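Local coordinates for protein 2,3,4,5-tetrahydropyridine-2,6-dicarboxylate N-succinyltransferase (Campylobacter jejuni, PDB 2RIJ) that probably catalyses the succinyl-CoA-dependent succinylation of cyclic tetrahydrodipicolinate to N-succinyl-L-2-amino-6-oxopimelate, a step of lysine biosynthesis by the diaminopimelate route, at residues K151-P154 with L155-N159; E88-D91 with F92-C96; K337-Y341 with F342-K346. All blocks are in the same frame, centred on the assembly; numbering follows the deposited sequence.

Contact 1. Residues K151-P154 with L155-N159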
loop_
_atom_site.group_PDB
_atom_site.type_symbol
_atom_site.label_atom_id
_atom_site.label_comp_id
_atom_site.label_asym_id
_atom_site.label_seq_id
_atom_site.Cartn_x
_atom_site.Cartn_y
_atom_site.Cartn_z
ATOM N N LYS A 151 -8.438 40.686 27.077
ATOM C CA LYS A 151 -8.490 39.490 27.875
ATOM C C LYS A 151 -9.234 39.700 29.202
ATOM O O LYS A 151 -8.971 38.993 30.157
ATOM C CB LYS A 151 -7.090 38.892 28.079
ATOM C CG LYS A 151 -6.381 38.577 26.775
ATOM C CD LYS A 151 -5.067 37.770 26.950
ATOM C CE LYS A 151 -3.929 38.594 27.465
ATOM N NZ LYS A 151 -3.402 39.551 26.533
ATOM N N LYS A 152 -10.196 40.627 29.237
ATOM C CA LYS A 152 -11.068 40.778 30.438
ATOM C C LYS A 152 -12.010 39.585 30.564
ATOM O O LYS A 152 -12.457 39.256 31.656
ATOM C CB LYS A 152 -11.896 42.072 30.372
ATOM C CG LYS A 152 -11.101 43.365 30.435
ATOM C CD LYS A 152 -10.952 43.839 31.838
ATOM C CE LYS A 152 -10.198 45.137 31.927
ATOM N NZ LYS A 152 -10.008 45.417 33.381
ATOM N N VAL A 153 -12.357 38.989 29.423
ATOM C CA VAL A 153 -13.168 37.779 29.343
ATOM C C VAL A 153 -12.451 36.726 28.479
ATOM O O VAL A 153 -11.651 37.068 27.595
ATOM C CB VAL A 153 -14.579 38.031 28.738
ATOM C CG1 VAL A 153 -15.362 39.115 29.560
ATOM C CG2 VAL A 153 -14.498 38.383 27.228
ATOM N N PRO A 154 -12.689 35.439 28.765
ATOM C CA PRO A 154 -12.082 34.377 27.936
ATOM C C PRO A 154 -12.650 34.248 26.547
ATOM O O PRO A 154 -13.807 34.623 26.289
ATOM C CB PRO A 154 -12.340 33.092 28.727
ATOM C CG PRO A 154 -12.838 33.530 30.062
ATOM C CD PRO A 154 -13.411 34.876 29.931
ATOM N N LEU A 155 -11.805 33.739 25.655
ATOM C CA LEU A 155 -12.215 33.398 24.289
ATOM C C LEU A 155 -13.481 32.543 24.329
ATOM O O LEU A 155 -13.660 31.716 25.243
ATOM C CB LEU A 155 -11.094 32.651 23.596
ATOM C CG LEU A 155 -9.919 33.502 23.133
ATOM C CD1 LEU A 155 -8.666 32.667 22.786
ATOM C CD2 LEU A 155 -10.425 34.312 21.914
ATOM N N ARG A 156 -14.372 32.810 23.391
ATOM C CA ARG A 156 -15.685 32.140 23.235
ATOM C C ARG A 156 -16.760 32.415 24.293
ATOM O O ARG A 156 -17.904 31.958 24.144
ATOM C CB ARG A 156 -15.521 30.623 23.140
ATOM C CG ARG A 156 -14.558 30.117 22.123
ATOM C CD ARG A 156 -14.526 28.575 22.313
ATOM N NE ARG A 156 -13.542 27.950 21.503
ATOM C CZ ARG A 156 -12.977 26.792 21.804
ATOM N NH1 ARG A 156 -13.292 26.128 22.904
ATOM N NH2 ARG A 156 -12.085 26.291 20.994
ATOM N N SER A 157 -16.439 33.211 25.292
ATOM C CA SER A 157 -17.272 33.341 26.466
ATOM C C SER A 157 -18.360 34.400 26.298
ATOM O O SER A 157 -19.231 34.492 27.149
ATOM C CB SER A 157 -16.391 33.623 27.676
ATOM O OG SER A 157 -15.959 34.961 27.676
ATOM N N ILE A 158 -18.336 35.193 25.219
ATOM C CA ILE A 158 -19.345 36.238 25.045
ATOM C C ILE A 158 -20.028 36.198 23.694
ATOM O O ILE A 158 -19.494 35.674 22.724
ATOM C CB ILE A 158 -18.789 37.685 25.340
ATOM C CG1 ILE A 158 -17.642 38.052 24.398
ATOM C CG2 ILE A 158 -18.403 37.864 26.828
ATOM C CD1 ILE A 158 -17.275 39.527 24.503
ATOM N N ASN A 159 -21.226 36.759 23.647
ATOM C CA ASN A 159 -22.100 36.663 22.474
ATOM C C ASN A 159 -21.768 37.733 21.449
ATOM O O ASN A 159 -21.901 38.922 21.707
ATOM C CB ASN A 159 -23.570 36.732 22.929
ATOM C CG ASN A 159 -24.539 36.345 21.845
ATOM O OD1 ASN A 159 -24.294 36.602 20.696
ATOM N ND2 ASN A 159 -25.696 35.764 22.227
#

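Contact 2. Residues E88-D91 with F92-C96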
loop_
_atom_site.group_PDB
_atom_site.type_symbol
_atom_site.label_atom_id
_atom_site.label_comp_id
_atom_site.label_asym_id
_atom_site.label_seq_id
_atom_site.Cartn_x
_atom_site.Cartn_y
_atom_site.Cartn_z
ATOM N N GLU A 88 -22.218 68.660 29.555
ATOM C CA GLU A 88 -22.894 68.693 30.846
ATOM C C GLU A 88 -22.786 67.375 31.600
ATOM O O GLU A 88 -22.705 67.361 32.840
ATOM C CB GLU A 88 -24.355 69.102 30.645
ATOM C CG GLU A 88 -25.212 68.141 29.887
ATOM C CD GLU A 88 -26.526 68.771 29.454
ATOM O OE1 GLU A 88 -27.450 68.903 30.307
ATOM O OE2 GLU A 88 -26.620 69.149 28.260
ATOM N N ASP A 89 -22.765 66.268 30.846
ATOM C CA ASP A 89 -22.634 64.929 31.411
ATOM C C ASP A 89 -21.256 64.760 32.037
ATOM O O ASP A 89 -21.126 64.214 33.138
ATOM C CB ASP A 89 -22.844 63.857 30.345
ATOM C CG ASP A 89 -24.203 63.943 29.652
ATOM O OD1 ASP A 89 -25.229 64.318 30.287
ATOM O OD2 ASP A 89 -24.226 63.613 28.442
ATOM N N ILE A 90 -20.240 65.259 31.342
ATOM C CA ILE A 90 -18.862 65.166 31.811
ATOM C C ILE A 90 -18.690 66.035 33.055
ATOM O O ILE A 90 -18.099 65.601 34.049
ATOM C CB ILE A 90 -17.871 65.574 30.694
ATOM C CG1 ILE A 90 -17.917 64.533 29.566
ATOM C CG2 ILE A 90 -16.483 65.683 31.251
ATOM C CD1 ILE A 90 -17.764 65.096 28.173
ATOM N N ASP A 91 -19.229 67.258 33.009
ATOM C CA ASP A 91 -19.140 68.172 34.154
ATOM C C ASP A 91 -19.913 67.647 35.384
ATOM O O ASP A 91 -19.435 67.745 36.525
ATOM C CB ASP A 91 -19.634 69.559 33.757
ATOM C CG ASP A 91 -18.648 70.293 32.860
ATOM O OD1 ASP A 91 -17.415 70.067 32.971
ATOM O OD2 ASP A 91 -19.122 71.112 32.052
ATOM N N PHE A 92 -21.073 67.047 35.142
ATOM C CA PHE A 92 -21.836 66.444 36.203
ATOM C C PHE A 92 -20.997 65.342 36.854
ATOM O O PHE A 92 -20.916 65.282 38.072
ATOM C CB PHE A 92 -23.129 65.838 35.693
ATOM C CG PHE A 92 -23.896 65.098 36.755
ATOM C CD1 PHE A 92 -24.727 65.777 37.612
ATOM C CD2 PHE A 92 -23.769 63.735 36.910
ATOM C CE1 PHE A 92 -25.419 65.090 38.620
ATOM C CE2 PHE A 92 -24.440 63.070 37.892
ATOM C CZ PHE A 92 -25.261 63.738 38.745
ATOM N N ALA A 93 -20.421 64.455 36.042
ATOM C CA ALA A 93 -19.653 63.309 36.563
ATOM C C ALA A 93 -18.445 63.815 37.376
ATOM O O ALA A 93 -18.227 63.387 38.496
ATOM C CB ALA A 93 -19.213 62.359 35.394
ATOM N N LEU A 94 -17.701 64.776 36.829
ATOM C CA LEU A 94 -16.530 65.341 37.505
ATOM C C LEU A 94 -16.859 66.039 38.811
ATOM O O LEU A 94 -16.051 66.040 39.769
ATOM C CB LEU A 94 -15.780 66.285 36.584
ATOM C CG LEU A 94 -14.898 65.579 35.537
ATOM C CD1 LEU A 94 -14.447 66.577 34.485
ATOM C CD2 LEU A 94 -13.732 64.830 36.204
ATOM N N SER A 95 -18.051 66.609 38.896
ATOM C CA SER A 95 -18.475 67.206 40.149
ATOM C C SER A 95 -18.801 66.134 41.215
ATOM O O SER A 95 -18.457 66.308 42.385
ATOM C CB SER A 95 -19.618 68.208 39.935
ATOM O OG SER A 95 -20.853 67.574 39.718
ATOM N N CYS A 96 -19.427 65.022 40.812
ATOM C CA CYS A 96 -19.663 63.892 41.735
ATOM C C CYS A 96 -18.343 63.300 42.206
ATOM O O CYS A 96 -18.247 62.819 43.326
ATOM C CB CYS A 96 -20.444 62.777 41.054
ATOM S SG CYS A 96 -22.084 63.241 40.562
#

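Contact 3. Residues K337-Y341 with F342-K346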
loop_
_atom_site.group_PDB
_atom_site.type_symbol
_atom_site.label_atom_id
_atom_site.label_comp_id
_atom_site.label_asym_id
_atom_site.label_seq_id
_atom_site.Cartn_x
_atom_site.Cartn_y
_atom_site.Cartn_z
ATOM N N LYS A 337 -3.026 4.721 28.699
ATOM C CA LYS A 337 -2.569 5.307 29.947
ATOM C C LYS A 337 -2.765 6.804 30.016
ATOM O O LYS A 337 -3.095 7.334 31.069
ATOM C CB LYS A 337 -1.096 5.004 30.175
ATOM C CG LYS A 337 -0.804 3.545 30.444
ATOM C CD LYS A 337 0.662 3.359 30.830
ATOM C CE LYS A 337 1.139 1.922 30.641
ATOM N NZ LYS A 337 2.580 1.775 31.056
ATOM N N LEU A 338 -2.517 7.497 28.906
ATOM C CA LEU A 338 -2.694 8.937 28.854
ATOM C C LEU A 338 -4.192 9.294 28.726
ATOM O O LEU A 338 -4.571 10.437 28.918
ATOM C CB LEU A 338 -1.891 9.507 27.649
ATOM C CG LEU A 338 -0.381 9.338 27.702
ATOM C CD1 LEU A 338 0.291 9.763 26.421
ATOM C CD2 LEU A 338 0.140 10.152 28.909
ATOM N N ASN A 339 -5.008 8.325 28.321
ATOM C CA ASN A 339 -6.420 8.551 27.931
ATOM C C ASN A 339 -7.297 7.396 28.455
ATOM O O ASN A 339 -7.833 6.591 27.698
ATOM C CB ASN A 339 -6.522 8.658 26.395
ATOM C CG ASN A 339 -5.681 9.787 25.839
ATOM O OD1 ASN A 339 -6.028 10.972 25.986
ATOM N ND2 ASN A 339 -4.612 9.433 25.156
ATOM N N PRO A 340 -7.431 7.317 29.787
ATOM C CA PRO A 340 -8.031 6.197 30.468
ATOM C C PRO A 340 -9.497 5.941 30.163
ATOM O O PRO A 340 -9.912 4.823 30.298
ATOM C CB PRO A 340 -7.822 6.516 31.943
ATOM C CG PRO A 340 -7.438 7.852 32.030
ATOM C CD PRO A 340 -6.948 8.341 30.712
ATOM N N TYR A 341 -10.271 6.937 29.743
ATOM C CA TYR A 341 -11.671 6.665 29.424
ATOM C C TYR A 341 -11.895 6.250 27.982
ATOM O O TYR A 341 -12.964 5.752 27.633
ATOM C CB TYR A 341 -12.535 7.865 29.769
ATOM C CG TYR A 341 -12.772 7.983 31.246
ATOM C CD1 TYR A 341 -11.798 8.462 32.094
ATOM C CD2 TYR A 341 -13.993 7.581 31.796
ATOM C CE1 TYR A 341 -12.052 8.558 33.506
ATOM C CE2 TYR A 341 -14.252 7.674 33.141
ATOM C CZ TYR A 341 -13.288 8.160 34.014
ATOM O OH TYR A 341 -13.615 8.225 35.395
ATOM N N PHE A 342 -10.904 6.466 27.124
ATOM C CA PHE A 342 -11.106 6.146 25.737
ATOM C C PHE A 342 -10.969 4.644 25.464
ATOM O O PHE A 342 -10.094 3.950 26.018
ATOM C CB PHE A 342 -10.133 6.917 24.870
ATOM C CG PHE A 342 -10.515 6.926 23.412
ATOM C CD1 PHE A 342 -11.526 7.749 22.946
ATOM C CD2 PHE A 342 -9.870 6.111 22.516
ATOM C CE1 PHE A 342 -11.867 7.761 21.573
ATOM C CE2 PHE A 342 -10.198 6.129 21.151
ATOM C CZ PHE A 342 -11.189 6.938 20.689
ATOM N N ASN A 343 -11.801 4.163 24.551
ATOM C CA ASN A 343 -11.822 2.763 24.207
ATOM C C ASN A 343 -10.974 2.528 22.950
ATOM O O ASN A 343 -11.386 2.880 21.836
ATOM C CB ASN A 343 -13.265 2.331 23.991
ATOM C CG ASN A 343 -13.418 0.836 23.909
ATOM O OD1 ASN A 343 -12.438 0.092 23.924
ATOM N ND2 ASN A 343 -14.654 0.384 23.800
ATOM N N PHE A 344 -9.774 1.984 23.151
ATOM C CA PHE A 344 -8.807 1.735 22.064
ATOM C C PHE A 344 -8.951 0.290 21.524
ATOM O O PHE A 344 -7.973 -0.374 21.160
ATOM C CB PHE A 344 -7.379 1.994 22.562
ATOM C CG PHE A 344 -7.064 3.442 22.788
ATOM C CD1 PHE A 344 -6.822 4.282 21.716
ATOM C CD2 PHE A 344 -7.019 3.968 24.063
ATOM C CE1 PHE A 344 -6.538 5.620 21.921
ATOM C CE2 PHE A 344 -6.713 5.285 24.265
ATOM C CZ PHE A 344 -6.482 6.118 23.199
ATOM N N ASP A 345 -10.193 -0.156 21.455
ATOM C CA ASP A 345 -10.562 -1.497 21.010
ATOM C C ASP A 345 -10.260 -1.744 19.530
ATOM O O ASP A 345 -9.985 -2.874 19.126
ATOM C CB ASP A 345 -12.068 -1.751 21.266
ATOM C CG ASP A 345 -13.003 -0.665 20.605
ATOM O OD1 ASP A 345 -12.578 0.511 20.370
ATOM O OD2 ASP A 345 -14.189 -0.984 20.325
ATOM N N LYS A 346 -10.304 -0.726 18.692
ATOM C CA LYS A 346 -10.233 -1.038 17.292
ATOM C C LYS A 346 -8.981 -0.493 16.682
ATOM O O LYS A 346 -8.098 -0.037 17.371
ATOM C CB LYS A 346 -11.507 -0.644 16.564
ATOM C CG LYS A 346 -11.752 0.767 16.484
ATOM C CD LYS A 346 -13.224 1.065 16.250
ATOM C CE LYS A 346 -13.364 2.600 16.231
ATOM N NZ LYS A 346 -14.666 3.083 15.740
HETATM O O HOH W 1 -8.007 3.845 27.498
#

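Contact 1. Residues K151-P154 with L155-N159
S157 folds back onto the carbonyl of P154 and closes a type II beta turn from P154 to S157. P154 O is gripped twice by this one residue. The backbone N of S157 donates to P154 O at 3.1 Å. This is the turn bond. S157 N lies well above the carbonyl plane, 39° out of it. The hydroxyl OG of S157 donates to the same P154 O at 2.6 Å and is tilted only 17° from the plane. The hydroxyl reaches P154 O because OG stands between the backbone N and the carbonyl carbon of S157, chi1 76°. There it also touches the proline ring, with S157 OG 3.4 Å from P154 CD. V153 CB lies 3.5 Å from S157 OG as well, so the hydroxyl is flanked by carbon.

The turn follows a Schellman motif at K151, which ends helix 138-149. R156 occupies the third turn position with positive phi, as a type II turn requires. Its polar groups are satisfied from outside the turn: the backbone N by N248 OD1, NE by S264 O and NH2 by S292 OG. The guanidinium group thus ties the turn to the loop at S264 and to strand 292-293. K151 NZ forms a salt bridge with E215 and K152 NZ bonds to Q55.

Beyond the turn the chain brings I158 back beside V153. Both side chains rest on helix 138-149. They cross at about a right angle, and the methyls V153 CG2 and I158 CG2 meet at 4.0 Å.

Contact 2. Residues E88-D91 with F92-C96
E88 to D91 and F92 to S95 are joined by four successive main-chain bonds on helix 87-96. F92 N donates to E88 O at 2.8 Å and A93 N to D89 O at 3.0 Å. L94 N donates to I90 O at 2.9 Å and is the straightest, with 168° at the hydrogen. S95 N completes the set with D91 O. One residue later, F92 O takes two donors, C96 N and the hydroxyl of S95, the latter at 2.8 Å. The serine hydroxyl therefore turns back onto its own helix.

The side chains follow this spacing. L94 CG is anti to its carbonyl carbon, chi1 -78°, and lies against I90 O at 3.5 Å. In the modelled conformer of I90, the side chain runs beside that of L94 and points the same way, with I90 CG2 3.9 Å from L94 CD1.

Further out, I90, A93 and L94 meet helix 107-117 at L112, I115 and K116. D89, F92 and A93 meet helix 57-69. Salt bridges add to the packing: D89 OD1 pairs with R70 NE, and D91 OD1 with K116 NZ. D89 OD2 also accepts from K86 N near the start of the helix. The pattern is that of a regular alpha-helix with i to i+4 bonding, packed in the N-terminal domain against helices 57-69 and 107-117, which meet near A93.

Contact 3. Residues K337-Y341 with F342-K346
F342 and N339 meet where the chain leaves helix 332-338, and F344, two residues on from F342 in 342-346, packs against both. The edge of the F342 ring, led by CD2, points at the face of the F344 ring, with the two planes steeply inclined. F342 CD2 stands 3.3 Å above the plane of the F344 ring, over its centre. In return, F344 CG lies in the plane of the F342 ring, at its edge. F342 gets there with CG anti to its backbone N, chi1 -165°.

N339 approaches F344 at the rim instead. Its CB lies in the ring plane, 4.0 Å from F344 CE2. The carbonyl oxygen N339 O is also at this edge, near the ring plane and 3.8 Å from F344 CE2. L335 and A336 border F344, while L357 packs on F342 and N339.

The backbone beneath forms a type I beta turn from N339 to F342. F342 N donates to N339 O at 3.1 Å, from well above the carbonyl plane. A water adds a second link by donating to N339 O at 2.8 Å and to F342 O at 2.6 Å.

The F342 side chain is about 9 Å from that of K350, a predicted succinyl-CoA-binding residue. The side-chain amide of N339 is held elsewhere: OD1 accepts from N358 N, and ND2 donates to L335 O in the last turn of helix 332-338. With N339 O taken by the turn bond and the water, the polar groups of this buried residue are satisfied while its CB faces the F344 ring edge.

Overall arrangement
The order along the chain is contact 2, contact 1, contact 3. Contacts 2 and 1 both belong to the N-terminal domain, with centres 32 Å apart. Contact 2 lies within helix 87-96. Contact 1 is in the loop between helices 138-149 and 163-166. It joins the N-terminal part to the short parallel strands of the left-handed beta-helix expected for this hexapeptide-repeat family. Contact 3 runs from the end of helix 332-338 toward strand 348-350. Its centre is 32 Å from that of contact 1 and 63 Å from that of contact 2, across the chain's centre. It lies in the C-terminal region near a predicted succinyl-CoA site, where K346 packs on K346 of another subunit.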